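Local coordinates for protein YPM (Yersinia pseudotuberculosis, PDB 1PM4) that acts as a superantigen, a bacterial mitogen with a jelly-roll fold that probably exerts its toxic effect by stimulating T cells, at residues Trp60-Ile63 / Lys64-Asp67. Sequence-based numbering, arbitrary orientation.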
ATOM      1  N   TRP A  60       9.044   5.764 -10.716  1.00 21.23           N
ATOM      2  CA  TRP A  60       8.888   5.791  -9.277  1.00 18.09           C
ATOM      3  C   TRP A  60       7.418   5.668  -8.931  1.00 17.48           C
ATOM      4  O   TRP A  60       6.572   6.271  -9.616  1.00 19.29           O
ATOM      5  CB  TRP A  60       9.425   7.131  -8.796  1.00 18.02           C
ATOM      6  CG  TRP A  60      10.864   7.232  -8.876  1.00 18.91           C
ATOM      7  CD1 TRP A  60      11.604   7.762  -9.877  1.00 21.58           C
ATOM      8  CD2 TRP A  60      11.780   6.824  -7.861  1.00 17.86           C
ATOM      9  NE1 TRP A  60      12.934   7.697  -9.557  1.00 22.81           N
ATOM     10  CE2 TRP A  60      13.063   7.118  -8.317  1.00 19.59           C
ATOM     11  CE3 TRP A  60      11.629   6.252  -6.604  1.00 16.81           C
ATOM     12  CZ2 TRP A  60      14.216   6.815  -7.581  1.00 19.84           C
ATOM     13  CZ3 TRP A  60      12.775   5.943  -5.871  1.00 18.45           C
ATOM     14  CH2 TRP A  60      14.051   6.253  -6.364  1.00 19.87           C
ATOM     15  N   GLY A  61       7.116   4.925  -7.881  1.00 14.61           N
ATOM     16  CA  GLY A  61       5.767   4.702  -7.413  1.00 14.77           C
ATOM     17  C   GLY A  61       5.632   4.733  -5.904  1.00 11.95           C
ATOM     18  O   GLY A  61       6.416   4.092  -5.154  1.00 13.90           O
ATOM     19  N   GLU A  62       4.569   5.354  -5.424  1.00 11.81           N
ATOM     20  CA  GLU A  62       4.318   5.364  -3.983  1.00 11.13           C
ATOM     21  C   GLU A  62       4.083   3.948  -3.417  1.00 12.17           C
ATOM     22  O   GLU A  62       3.375   3.162  -3.988  1.00 10.85           O
ATOM     23  CB  GLU A  62       3.135   6.268  -3.705  1.00 10.67           C
ATOM     24  CG  GLU A  62       2.578   6.145  -2.309  1.00 11.15           C
ATOM     25  CD  GLU A  62       1.548   7.228  -2.037  1.00  9.99           C
ATOM     26  OE1 GLU A  62       1.365   8.143  -2.870  1.00  9.47           O
ATOM     27  OE2 GLU A  62       0.952   7.171  -0.958  1.00 12.10           O
ATOM     28  N   ILE A  63       4.722   3.622  -2.321  1.00 13.78           N
ATOM     29  CA  ILE A  63       4.390   2.461  -1.506  1.00 14.06           C
ATOM     30  C   ILE A  63       3.356   2.766  -0.481  1.00 14.32           C
ATOM     31  O   ILE A  63       2.348   2.044  -0.360  1.00 13.60           O
ATOM     32  CB  ILE A  63       5.676   1.938  -0.736  1.00 15.17           C
ATOM     33  CG1 ILE A  63       6.740   1.561  -1.737  1.00 17.57           C
ATOM     34  CG2 ILE A  63       5.281   0.775   0.198  1.00 17.88           C
ATOM     35  CD1 ILE A  63       7.992   0.977  -1.164  1.00 20.27           C
ATOM     36  N   LYS A  64       3.590   3.798   0.334  1.00 11.46           N
ATOM     37  CA  LYS A  64       2.651   4.194   1.352  1.00 11.17           C
ATOM     38  C   LYS A  64       3.032   5.587   1.823  1.00 10.28           C
ATOM     39  O   LYS A  64       4.060   6.069   1.442  1.00 11.26           O
ATOM     40  CB  LYS A  64       2.678   3.289   2.592  1.00 12.35           C
ATOM     41  CG  LYS A  64       4.016   3.146   3.198  1.00 14.16           C
ATOM     42  CD  LYS A  64       3.912   2.279   4.517  1.00 17.20           C
ATOM     43  CE  LYS A  64       4.121   0.810   4.383  1.00 21.94           C
ATOM     44  NZ  LYS A  64       3.543   0.208   5.755  1.00 18.85           N
ATOM     45  N   ARG A  65       2.180   6.147   2.656  1.00 11.09           N
ATOM     46  CA  ARG A  65       2.346   7.481   3.211  1.00 11.61           C
ATOM     47  C   ARG A  65       1.828   7.626   4.616  1.00 12.71           C
ATOM     48  O   ARG A  65       0.978   6.870   5.089  1.00 12.76           O
ATOM     49  CB  ARG A  65       1.673   8.562   2.337  1.00  9.85           C
ATOM     50  CG  ARG A  65       0.157   8.513   2.357  1.00 12.60           C
ATOM     51  CD  ARG A  65      -0.537   9.605   1.585  1.00 12.49           C
ATOM     52  NE  ARG A  65      -0.153   9.596   0.181  1.00  8.61           N
ATOM     53  CZ  ARG A  65      -0.300  10.624  -0.629  1.00 11.70           C
ATOM     54  NH1 ARG A  65      -0.885  11.728  -0.192  1.00 12.62           N
ATOM     55  NH2 ARG A  65       0.046  10.537  -1.928  1.00 12.09           N
ATOM     56  N   ASN A  66       2.311   8.637   5.318  1.00 12.86           N
ATOM     57  CA  ASN A  66       1.850   8.856   6.689  1.00 15.42           C
ATOM     58  C   ASN A  66       1.881  10.324   6.989  1.00 14.55           C
ATOM     59  O   ASN A  66       2.631  11.112   6.339  1.00 13.04           O
ATOM     60  CB  ASN A  66       2.749   8.085   7.685  1.00 18.51           C
ATOM     61  CG  ASN A  66       2.471   6.601   7.746  1.00 27.99           C
ATOM     62  OD1 ASN A  66       3.123   5.780   7.038  1.00 38.59           O
ATOM     63  ND2 ASN A  66       1.536   6.218   8.650  1.00 33.89           N
ATOM     64  N   ASP A  67       1.154  10.731   8.003  1.00 11.61           N
ATOM     65  CA  ASP A  67       1.231  12.088   8.451  1.00 13.12           C
ATOM     66  C   ASP A  67       2.520  12.295   9.245  1.00 10.64           C
ATOM     67  O   ASP A  67       3.192  11.345   9.635  1.00  9.31           O
ATOM     68  CB  ASP A  67       0.038  12.414   9.362  1.00 14.86           C
ATOM     69  CG  ASP A  67      -1.298  12.152   8.703  1.00 21.61           C
ATOM     70  OD1 ASP A  67      -1.507  12.493   7.498  1.00 22.10           O
ATOM     71  OD2 ASP A  67      -2.199  11.570   9.362  1.00 29.42           O
TER
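The carboxylate of E62 lies at the edge of the R65 guanidinium rather than over either face, the two planes 20° apart and so nearly coplanar. This side-on, bidentate salt bridge spans a beta bulge in strand 59-67 of the jelly roll, outermost in its own chain's sheet, which runs on into the second subunit through W60 and G61. I63 and K64 both pair with L51 on strand 47-54, and the helix-like psi of I63, -54°, fits the bulge, although K64 N is buried without a partner. The extra residue brings E62 and R65, three positions apart, onto the same side of the strand.

R65 NH2 donates to the syn lone pair of E62 OE1 over 2.9 Å, while R65 NE reaches E62 OE2, also at 2.9 Å and nearly straight. E62 OE2 receives NE on its syn side but from somewhat out of the carboxylate plane. Two parallel N-H donors suit a two-oxygen acceptor, and the double grip fixes the rotation of both groups. The R65 chain gets there by bending at chi3 (59°), which turns its head across the extended E62. E62 OE1 also accepts the backbone N of E75 in the second subunit, so this oxygen serves both the ion pair and a bond to the neighbouring chain.

At the bulge itself, the long K64 chain carries its amine to the carbonyl oxygen of K73. Its methylene base suits the neighbouring branched I63, whose CG2 lies 4.0 Å from K64 CG.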